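Local coordinates for 2-nitropropane dioxygenase (Streptomyces ansochromogenes, PDB 3BW2), which probably catalyses the oxidative denitrification of alkyl nitronates with molecular oxygen, using flavin mononucleotide as its cofactor, at residues A[16-19]-A[20-24]; A[49-52]-A[53-57]; A[234-237]-A[238-242]; A[247-250]-A[251-254]. All blocks are in the same frame, centred on the assembly; numbering follows the deposited sequence.

Interaction 1. Residues A[16-19]-A[20-24]; sequences APMA and GGVSV. With FMN (flavin mononucleotide), chain B.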
loop_
_atom_site.group_PDB
_atom_site.type_symbol
_atom_site.label_atom_id
_atom_site.label_comp_id
_atom_site.label_asym_id
_atom_site.label_seq_id
_atom_site.Cartn_x
_atom_site.Cartn_y
_atom_site.Cartn_z
ATOM N N ALA A 16 13.221 6.640 -11.912
ATOM C CA ALA A 16 13.330 5.193 -11.985
ATOM C C ALA A 16 13.741 4.690 -13.360
ATOM O O ALA A 16 13.300 5.215 -14.390
ATOM C CB ALA A 16 12.001 4.555 -11.587
ATOM N N PRO A 17 14.623 3.683 -13.400
ATOM C CA PRO A 17 15.025 3.153 -14.701
ATOM C C PRO A 17 13.776 2.448 -15.221
ATOM O O PRO A 17 13.097 1.760 -14.459
ATOM C CB PRO A 17 16.127 2.160 -14.344
ATOM C CG PRO A 17 15.699 1.675 -12.974
ATOM C CD PRO A 17 15.306 2.974 -12.304
ATOM N N MET A 18 13.456 2.634 -16.494
ATOM C CA MET A 18 12.280 1.998 -17.068
ATOM C C MET A 18 12.642 1.392 -18.414
ATOM O O MET A 18 12.939 2.105 -19.369
ATOM C CB MET A 18 11.147 3.023 -17.199
ATOM C CG MET A 18 10.708 3.580 -15.846
ATOM S SD MET A 18 9.326 4.751 -15.893
ATOM C CE MET A 18 10.220 6.320 -16.090
ATOM N N ALA A 19 12.631 0.065 -18.472
ATOM C CA ALA A 19 12.985 -0.658 -19.687
ATOM C C ALA A 19 11.906 -0.541 -20.746
ATOM O O ALA A 19 10.892 0.125 -20.543
ATOM C CB ALA A 19 13.242 -2.126 -19.363
ATOM N N GLY A 20 12.135 -1.187 -21.885
ATOM C CA GLY A 20 11.160 -1.138 -22.958
ATOM C C GLY A 20 11.209 0.151 -23.754
ATOM O O GLY A 20 10.223 0.534 -24.383
ATOM N N GLY A 21 12.351 0.831 -23.712
ATOM C CA GLY A 21 12.506 2.066 -24.460
ATOM C C GLY A 21 11.916 3.302 -23.809
ATOM O O GLY A 21 11.781 4.339 -24.454
ATOM N N VAL A 22 11.563 3.205 -22.535
ATOM C CA VAL A 22 10.987 4.348 -21.840
ATOM C C VAL A 22 12.044 5.355 -21.389
ATOM O O VAL A 22 12.015 6.522 -21.787
ATOM C CB VAL A 22 10.163 3.892 -20.616
ATOM C CG1 VAL A 22 9.719 5.099 -19.795
ATOM C CG2 VAL A 22 8.949 3.096 -21.088
ATOM N N SER A 23 12.986 4.908 -20.566
ATOM C CA SER A 23 14.021 5.806 -20.066
ATOM C C SER A 23 15.248 5.918 -20.966
ATOM O O SER A 23 16.308 5.364 -20.676
ATOM C CB SER A 23 14.434 5.394 -18.646
ATOM O OG SER A 23 14.674 4.009 -18.566
ATOM N N VAL A 24 15.097 6.663 -22.054
ATOM C CA VAL A 24 16.174 6.884 -23.011
ATOM C C VAL A 24 17.131 7.965 -22.495
ATOM O O VAL A 24 16.809 8.683 -21.548
ATOM C CB VAL A 24 15.591 7.305 -24.375
ATOM C CG1 VAL A 24 14.782 6.157 -24.962
ATOM C CG2 VAL A 24 14.699 8.542 -24.208
HETATM N N1 FMN B . 12.616 -0.959 -12.168
HETATM C C2 FMN B . 13.875 -1.506 -12.469
HETATM O O2 FMN B . 14.681 -1.726 -11.569
HETATM N N3 FMN B . 14.224 -1.796 -13.778
HETATM C C4 FMN B . 13.376 -1.562 -14.848
HETATM O O4 FMN B . 13.739 -1.834 -16.008
HETATM C C4A FMN B . 12.103 -0.995 -14.569
HETATM N N5 FMN B . 11.210 -0.708 -15.599
HETATM C C5A FMN B . 9.966 -0.122 -15.351
HETATM C C6 FMN B . 9.101 0.173 -16.437
HETATM C C7 FMN B . 7.812 0.782 -16.248
HETATM C C7M FMN B . 7.401 1.721 -17.407
HETATM C C8 FMN B . 7.482 1.109 -14.881
HETATM C C8M FMN B . 6.601 2.298 -14.500
HETATM C C9 FMN B . 8.332 0.795 -13.773
HETATM C C9A FMN B . 9.585 0.181 -14.005
HETATM N N10 FMN B . 10.476 -0.128 -12.942
HETATM C C10 FMN B . 11.737 -0.701 -13.212
HETATM C "C1'" FMN B . 10.029 0.006 -11.485
HETATM C "C2'" FMN B . 10.604 1.339 -10.942
HETATM O "O2'" FMN B . 11.947 1.123 -10.536
HETATM C "C3'" FMN B . 9.833 1.862 -9.682
HETATM O "O3'" FMN B . 9.903 0.821 -8.707
HETATM C "C4'" FMN B . 8.353 2.195 -9.933
HETATM O "O4'" FMN B . 8.278 2.969 -11.130
HETATM C "C5'" FMN B . 7.760 3.005 -8.741
HETATM O "O5'" FMN B . 6.359 3.340 -8.951
HETATM P P FMN B . 5.755 4.651 -9.720
HETATM O O1P FMN B . 6.929 5.409 -9.197
HETATM O O2P FMN B . 4.549 4.295 -8.872
HETATM O O3P FMN B . 5.983 3.844 -10.984
HETATM O O HOH W 1 14.564 1.845 -21.718
#
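A chi1 of 48° sets S23 OG between its own backbone N and carbonyl carbon, and this turns the hydroxyl back onto M18. The chi1 of M18, -62°, puts CG beside its backbone N, where the side chain runs along one face of the flavin. S23 grips M18 O with two bonds. The backbone S23 N to M18 O bond is 3.0 Å long, almost straight, and lies in the carbonyl plane. S23 OG gives the second bond, 2.7 Å to M18 O, from above that plane. A water also donates to M18 O and is held weakly by G21 N. V22 adds an apolar contact, with its CG1 3.6 Å from M18 CB. The positive phi angles of G20 and G21 let the chain double back over these few residues.

The other side of the loop lines the FMN pocket. M18 CB lies 3.6 Å from FMN C6, and M18 SD reaches both ring methyls, C7M and C8M. P17 CG approaches FMN C2, while A16 CB packs on the ribityl C2'. A19 N donates to FMN N5 at 3.3 Å and more weakly to O4. M18 O and A19 N belong to one peptide group. The bonds to its oxygen fix the rotation of that peptide, and would probably polarise it toward better N-H donation to the flavin.

Interaction 2. Residues A[49-52]-A[53-57]; sequences GMYQ and EIKRL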
loop_
_atom_site.group_PDB
_atom_site.type_symbol
_atom_site.label_atom_id
_atom_site.label_comp_id
_atom_site.label_asym_id
_atom_site.label_seq_id
_atom_site.Cartn_x
_atom_site.Cartn_y
_atom_site.Cartn_z
ATOM N N GLY A 49 24.073 -2.440 -26.479
ATOM C CA GLY A 49 23.000 -1.461 -26.499
ATOM C C GLY A 49 23.099 -0.571 -25.277
ATOM O O GLY A 49 22.988 0.648 -25.368
ATOM N N MET A 50 23.314 -1.192 -24.124
ATOM C CA MET A 50 23.453 -0.457 -22.879
ATOM C C MET A 50 24.637 0.497 -22.990
ATOM O O MET A 50 24.536 1.675 -22.649
ATOM C CB MET A 50 23.695 -1.427 -21.719
ATOM C CG MET A 50 23.998 -0.747 -20.385
ATOM S SD MET A 50 24.576 -1.914 -19.129
ATOM C CE MET A 50 26.340 -1.792 -19.354
ATOM N N TYR A 51 25.762 -0.012 -23.480
ATOM C CA TYR A 51 26.958 0.807 -23.599
ATOM C C TYR A 51 26.760 2.035 -24.482
ATOM O O TYR A 51 27.258 3.111 -24.162
ATOM C CB TYR A 51 28.131 -0.030 -24.116
ATOM C CG TYR A 51 29.482 0.616 -23.881
ATOM C CD1 TYR A 51 29.723 1.376 -22.734
ATOM C CD2 TYR A 51 30.532 0.423 -24.774
ATOM C CE1 TYR A 51 30.981 1.927 -22.479
ATOM C CE2 TYR A 51 31.799 0.968 -24.530
ATOM C CZ TYR A 51 32.016 1.716 -23.381
ATOM O OH TYR A 51 33.270 2.239 -23.125
ATOM N N GLN A 52 26.031 1.879 -25.584
ATOM C CA GLN A 52 25.787 3.005 -26.478
ATOM C C GLN A 52 24.990 4.100 -25.776
ATOM O O GLN A 52 25.255 5.286 -25.974
ATOM C CB GLN A 52 25.042 2.551 -27.738
ATOM C CG GLN A 52 25.787 1.509 -28.562
ATOM C CD GLN A 52 27.235 1.894 -28.811
ATOM O OE1 GLN A 52 27.522 2.975 -29.324
ATOM N NE2 GLN A 52 28.158 1.005 -28.448
ATOM N N GLU A 53 24.013 3.717 -24.960
ATOM C CA GLU A 53 23.220 4.719 -24.253
ATOM C C GLU A 53 24.076 5.437 -23.215
ATOM O O GLU A 53 23.957 6.648 -23.026
ATOM C CB GLU A 53 22.008 4.082 -23.572
ATOM C CG GLU A 53 20.939 3.574 -24.524
ATOM C CD GLU A 53 19.588 3.454 -23.845
ATOM O OE1 GLU A 53 19.544 2.975 -22.690
ATOM O OE2 GLU A 53 18.571 3.833 -24.466
ATOM N N ILE A 54 24.938 4.689 -22.536
ATOM C CA ILE A 54 25.816 5.283 -21.537
ATOM C C ILE A 54 26.677 6.360 -22.193
ATOM O O ILE A 54 26.807 7.469 -21.672
ATOM C CB ILE A 54 26.724 4.212 -20.884
ATOM C CG1 ILE A 54 25.876 3.295 -19.995
ATOM C CG2 ILE A 54 27.822 4.877 -20.063
ATOM C CD1 ILE A 54 26.620 2.093 -19.446
ATOM N N LYS A 55 27.257 6.040 -23.342
ATOM C CA LYS A 55 28.090 7.005 -24.055
ATOM C C LYS A 55 27.249 8.206 -24.486
ATOM O O LYS A 55 27.665 9.356 -24.352
ATOM C CB LYS A 55 28.724 6.353 -25.284
ATOM C CG LYS A 55 29.770 5.302 -24.957
ATOM C CD LYS A 55 30.407 4.771 -26.228
ATOM C CE LYS A 55 31.574 3.851 -25.923
ATOM N NZ LYS A 55 32.271 3.410 -27.166
ATOM N N ARG A 56 26.061 7.919 -25.002
ATOM C CA ARG A 56 25.136 8.948 -25.454
ATOM C C ARG A 56 24.854 9.932 -24.320
ATOM O O ARG A 56 24.972 11.147 -24.485
ATOM C CB ARG A 56 23.830 8.290 -25.897
ATOM C CG ARG A 56 22.801 9.223 -26.510
ATOM C CD ARG A 56 23.016 9.361 -28.006
ATOM N NE ARG A 56 23.425 10.713 -28.377
ATOM C CZ ARG A 56 22.658 11.789 -28.238
ATOM N NH1 ARG A 56 23.118 12.980 -28.601
ATOM N NH2 ARG A 56 21.432 11.675 -27.743
ATOM N N LEU A 57 24.488 9.393 -23.164
ATOM C CA LEU A 57 24.163 10.202 -21.997
ATOM C C LEU A 57 25.322 11.066 -21.498
ATOM O O LEU A 57 25.116 12.205 -21.088
ATOM C CB LEU A 57 23.672 9.295 -20.870
ATOM C CG LEU A 57 23.178 9.985 -19.600
ATOM C CD1 LEU A 57 22.087 11.001 -19.943
ATOM C CD2 LEU A 57 22.653 8.931 -18.641
#
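Y51 and K55 lie one helical turn apart on helix 47-60, and they make the main side-chain contact here. It is a CH-pi interaction. K55 CE sits over one face of the Y51 ring, 3.6 Å from the centroid and 30° off the ring normal. It leans toward one edge, with K55 CE 3.2 Å from Y51 CE2. With chi1 at -163° the ring of Y51 is swung beside its own carbonyl carbon, while K55 stays extended past Y51 O, which brings its CE over the ring. K55 NZ passes beyond the ring edge, 3.6 Å from Y51 CE2. The phenol oxygen finds its hydrogen bond on D121.

The apolar contact is M50 with I54. These two side chains run side by side in the same direction, and the bend at chi3 of M50 brings CE to 3.9 Å from I54 CD1.

The backbone bonds are those of a regular alpha-helix. E53 N, I54 N, K55 N and R56 N donate to the carbonyls of G49, M50, Y51 and Q52. The bond from E53 N to G49 O is the longest at 3.3 Å. R56 N to Q52 O is the shortest of the four at 2.9 Å.

The helix joins strand 38-41 to strand 65-70 in a beta-alpha-beta unit. M50 and I54 face the barrel and pack on V67, while I54 also meets F65. Helix 111-120 packs against M50 and Y51, and helix 25-33 lies by E53, R56 and L57.

Interaction 3. Residues A[234-237]-A[238-242]; sequences AQLG and TAFLA. With FMN (flavin mononucleotide), chain B.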
loop_
_atom_site.group_PDB
_atom_site.type_symbol
_atom_site.label_atom_id
_atom_site.label_comp_id
_atom_site.label_asym_id
_atom_site.label_seq_id
_atom_site.Cartn_x
_atom_site.Cartn_y
_atom_site.Cartn_z
ATOM N N ALA A 234 13.524 9.755 -3.065
ATOM C CA ALA A 234 12.326 9.144 -3.614
ATOM C C ALA A 234 12.614 8.774 -5.064
ATOM O O ALA A 234 13.187 9.571 -5.805
ATOM C CB ALA A 234 11.158 10.126 -3.549
ATOM N N GLN A 235 12.229 7.566 -5.458
ATOM C CA GLN A 235 12.427 7.113 -6.828
ATOM C C GLN A 235 11.064 7.078 -7.506
ATOM O O GLN A 235 10.132 6.429 -7.020
ATOM C CB GLN A 235 13.065 5.724 -6.859
ATOM C CG GLN A 235 13.240 5.193 -8.266
ATOM C CD GLN A 235 14.135 3.976 -8.328
ATOM O OE1 GLN A 235 15.322 4.048 -8.003
ATOM N NE2 GLN A 235 13.574 2.849 -8.751
ATOM N N LEU A 236 10.956 7.788 -8.625
ATOM C CA LEU A 236 9.706 7.892 -9.369
ATOM C C LEU A 236 9.795 7.337 -10.782
ATOM O O LEU A 236 10.677 7.721 -11.556
ATOM C CB LEU A 236 9.279 9.358 -9.472
ATOM C CG LEU A 236 8.902 10.166 -8.232
ATOM C CD1 LEU A 236 10.044 10.213 -7.231
ATOM C CD2 LEU A 236 8.541 11.572 -8.693
ATOM N N GLY A 237 8.863 6.451 -11.114
ATOM C CA GLY A 237 8.820 5.882 -12.445
ATOM C C GLY A 237 7.671 6.494 -13.236
ATOM O O GLY A 237 7.885 7.321 -14.123
ATOM N N THR A 238 6.450 6.102 -12.889
ATOM C CA THR A 238 5.245 6.578 -13.569
ATOM C C THR A 238 5.188 8.095 -13.769
ATOM O O THR A 238 4.764 8.567 -14.827
ATOM C CB THR A 238 3.972 6.104 -12.822
ATOM O OG1 THR A 238 3.942 4.668 -12.792
ATOM C CG2 THR A 238 2.714 6.608 -13.526
ATOM N N ALA A 239 5.615 8.860 -12.770
ATOM C CA ALA A 239 5.599 10.313 -12.894
ATOM C C ALA A 239 6.453 10.779 -14.082
ATOM O O ALA A 239 6.105 11.743 -14.760
ATOM C CB ALA A 239 6.093 10.960 -11.600
ATOM N N PHE A 240 7.561 10.089 -14.345
ATOM C CA PHE A 240 8.427 10.464 -15.466
ATOM C C PHE A 240 8.038 9.785 -16.780
ATOM O O PHE A 240 8.422 10.238 -17.857
ATOM C CB PHE A 240 9.887 10.150 -15.132
ATOM C CG PHE A 240 10.512 11.145 -14.201
ATOM C CD1 PHE A 240 10.838 12.421 -14.650
ATOM C CD2 PHE A 240 10.732 10.826 -12.867
ATOM C CE1 PHE A 240 11.374 13.372 -13.784
ATOM C CE2 PHE A 240 11.267 11.767 -11.989
ATOM C CZ PHE A 240 11.588 13.048 -12.453
ATOM N N LEU A 241 7.269 8.705 -16.683
ATOM C CA LEU A 241 6.819 7.956 -17.859
ATOM C C LEU A 241 5.996 8.864 -18.764
ATOM O O LEU A 241 6.022 8.743 -19.991
ATOM C CB LEU A 241 5.961 6.766 -17.410
ATOM C CG LEU A 241 5.419 5.773 -18.443
ATOM C CD1 LEU A 241 6.564 5.086 -19.153
ATOM C CD2 LEU A 241 4.569 4.730 -17.734
ATOM N N ALA A 242 5.286 9.789 -18.132
ATOM C CA ALA A 242 4.409 10.727 -18.823
ATOM C C ALA A 242 5.078 11.978 -19.402
ATOM O O ALA A 242 4.429 12.740 -20.125
ATOM C CB ALA A 242 3.281 11.146 -17.873
HETATM N N1 FMN B . 12.616 -0.959 -12.168
HETATM C C2 FMN B . 13.875 -1.506 -12.469
HETATM O O2 FMN B . 14.681 -1.726 -11.569
HETATM N N3 FMN B . 14.224 -1.796 -13.778
HETATM C C4 FMN B . 13.376 -1.562 -14.848
HETATM O O4 FMN B . 13.739 -1.834 -16.008
HETATM C C4A FMN B . 12.103 -0.995 -14.569
HETATM N N5 FMN B . 11.210 -0.708 -15.599
HETATM C C5A FMN B . 9.966 -0.122 -15.351
HETATM C C6 FMN B . 9.101 0.173 -16.437
HETATM C C7 FMN B . 7.812 0.782 -16.248
HETATM C C7M FMN B . 7.401 1.721 -17.407
HETATM C C8 FMN B . 7.482 1.109 -14.881
HETATM C C8M FMN B . 6.601 2.298 -14.500
HETATM C C9 FMN B . 8.332 0.795 -13.773
HETATM C C9A FMN B . 9.585 0.181 -14.005
HETATM N N10 FMN B . 10.476 -0.128 -12.942
HETATM C C10 FMN B . 11.737 -0.701 -13.212
HETATM C "C1'" FMN B . 10.029 0.006 -11.485
HETATM C "C2'" FMN B . 10.604 1.339 -10.942
HETATM O "O2'" FMN B . 11.947 1.123 -10.536
HETATM C "C3'" FMN B . 9.833 1.862 -9.682
HETATM O "O3'" FMN B . 9.903 0.821 -8.707
HETATM C "C4'" FMN B . 8.353 2.195 -9.933
HETATM O "O4'" FMN B . 8.278 2.969 -11.130
HETATM C "C5'" FMN B . 7.760 3.005 -8.741
HETATM O "O5'" FMN B . 6.359 3.340 -8.951
HETATM P P FMN B . 5.755 4.651 -9.720
HETATM O O1P FMN B . 6.929 5.409 -9.197
HETATM O O2P FMN B . 4.549 4.295 -8.872
HETATM O O3P FMN B . 5.983 3.844 -10.984
#
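F240 packs back on L236 where strand 233-236 of the TIM barrel gives way to the short helix 238-241, whose start binds the FMN phosphate. F240 CB lies 3.6 Å from G237 O. Chi1 of -77° then carries CG beside the backbone N and turns an edge of the ring to the end of the strand. F240 CD2 meets L236 O at 3.4 Å, and this oxygen lies at the ring edge, in its plane. F240 CE2 comes 4.0 Å from L236 CB. The F240 side chain also touches A333, L336 and V337 of helix 333-350. With an alanine here, the gap between L236 and helix 333-350 would probably leave L236 less firmly held. L236 CD2 touches A239 CB at 3.8 Å.

At the turn into the helix G237 O accepts from both L241 N and F240 N. A side chain on G237 would clash with FMN O4'. The amides of G237 and T238 point at the phosphate, and the helix start would probably favour its negative charge. G237 N donates nearly straight to FMN O1P, 2.9 Å away. T238 gives two bonds to FMN O3P, from N at 3.0 Å and from OG1 at 2.8 Å.

Interaction 4. Residues A[247-250]-A[251-254]; sequences GAPG and PHKR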
loop_
_atom_site.group_PDB
_atom_site.type_symbol
_atom_site.label_atom_id
_atom_site.label_comp_id
_atom_site.label_asym_id
_atom_site.label_seq_id
_atom_site.Cartn_x
_atom_site.Cartn_y
_atom_site.Cartn_z
ATOM N N GLY A 247 10.316 7.765 -23.590
ATOM C CA GLY A 247 10.124 7.103 -24.863
ATOM C C GLY A 247 8.958 6.138 -24.864
ATOM O O GLY A 247 8.825 5.332 -25.780
ATOM N N ALA A 248 8.115 6.210 -23.838
ATOM C CA ALA A 248 6.956 5.329 -23.750
ATOM C C ALA A 248 6.017 5.619 -24.915
ATOM O O ALA A 248 5.836 6.770 -25.295
ATOM C CB ALA A 248 6.226 5.544 -22.429
ATOM N N PRO A 249 5.413 4.571 -25.497
ATOM C CA PRO A 249 4.492 4.728 -26.623
ATOM C C PRO A 249 3.350 5.681 -26.288
ATOM O O PRO A 249 2.915 5.756 -25.136
ATOM C CB PRO A 249 3.998 3.304 -26.863
ATOM C CG PRO A 249 5.177 2.472 -26.455
ATOM C CD PRO A 249 5.607 3.146 -25.176
ATOM N N GLY A 250 2.869 6.398 -27.301
ATOM C CA GLY A 250 1.782 7.339 -27.096
ATOM C C GLY A 250 0.554 6.721 -26.452
ATOM O O GLY A 250 -0.042 7.331 -25.562
ATOM N N PRO A 251 0.134 5.520 -26.882
ATOM C CA PRO A 251 -1.049 4.890 -26.282
ATOM C C PRO A 251 -0.833 4.595 -24.796
ATOM O O PRO A 251 -1.786 4.540 -24.010
ATOM C CB PRO A 251 -1.219 3.610 -27.106
ATOM C CG PRO A 251 -0.640 3.985 -28.436
ATOM C CD PRO A 251 0.597 4.754 -28.051
ATOM N N HIS A 252 0.430 4.401 -24.421
ATOM C CA HIS A 252 0.777 4.115 -23.036
ATOM C C HIS A 252 0.696 5.405 -22.218
ATOM O O HIS A 252 0.123 5.426 -21.128
ATOM C CB HIS A 252 2.186 3.505 -22.972
ATOM C CG HIS A 252 2.552 2.959 -21.626
ATOM N ND1 HIS A 252 3.616 2.102 -21.438
ATOM C CD2 HIS A 252 2.013 3.162 -20.400
ATOM C CE1 HIS A 252 3.717 1.804 -20.154
ATOM N NE2 HIS A 252 2.758 2.435 -19.503
ATOM N N LYS A 253 1.261 6.486 -22.743
ATOM C CA LYS A 253 1.205 7.766 -22.050
ATOM C C LYS A 253 -0.251 8.225 -21.940
ATOM O O LYS A 253 -0.671 8.750 -20.911
ATOM C CB LYS A 253 2.012 8.828 -22.802
ATOM C CG LYS A 253 3.517 8.605 -22.822
ATOM C CD LYS A 253 4.219 9.755 -23.536
ATOM C CE LYS A 253 5.734 9.653 -23.392
ATOM N NZ LYS A 253 6.431 10.774 -24.082
ATOM N N ARG A 254 -1.022 8.013 -23.001
ATOM C CA ARG A 254 -2.424 8.425 -23.017
ATOM C C ARG A 254 -3.285 7.658 -22.016
ATOM O O ARG A 254 -4.181 8.225 -21.393
ATOM C CB ARG A 254 -3.002 8.264 -24.431
ATOM C CG ARG A 254 -2.451 9.274 -25.445
ATOM C CD ARG A 254 -3.256 9.303 -26.745
ATOM N NE ARG A 254 -2.999 8.152 -27.608
ATOM C CZ ARG A 254 -1.951 8.044 -28.423
ATOM N NH1 ARG A 254 -1.053 9.017 -28.491
ATOM N NH2 ARG A 254 -1.803 6.965 -29.174
#
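K253 lies back along A248, in the loop that leads into its own helix. Its chi1 is -67°, and from CG onward the chain is extended. K253 CG lies 4.1 Å from A248 CB, and K253 CE comes 3.5 Å from A248 O. The ammonium then reaches the carbonyls of T243 and S246. A leucine in its place would probably leave those two oxygens without their charged donor and the loop less tightly tied to the helix.

R254 is bent instead, with chi3 at -75°. The bend folds its guanidinium back over the helix start. One face lies on G250 C, which sits 3.3 Å above the plane and over its centre. R254 CG is 3.1 Å from G250 O. A side chain on G250 would run into R254 NH1.

H252 crosses P249 obliquely. H252 CB lies 3.2 Å from P249 O, and H252 NE2 is hydrogen-bonded to W320 O.

P249 is the N-cap residue. P249 O accepts from K253 N at 3.0 Å and weakly from H252 N.

Helix 250-255 follows helix 238-241, and L241 of that helix packs on A248 and H252. V22 touches A248 from the loop after strand 13-15.

All four contacts are local and follow one another along the chain, so none nests in or crosses another. Interaction 1 closes the loop between strand 13-15 and helix 25-33. Interaction 2 lies farther out on helix 47-60 and touches interaction 1 through packing of E53 on V24. Interaction 3 joins the last barrel strand to helix 238-241. It meets interaction 1 where A16 N approaches L236 O, a probable hydrogen bond, and both touch FMN. Interaction 4 starts helix 250-255. V22 O and G247 N probably bond it to interaction 1, and L241 packs it on interaction 3. The first and last barrel strands are thus joined beside the flavin.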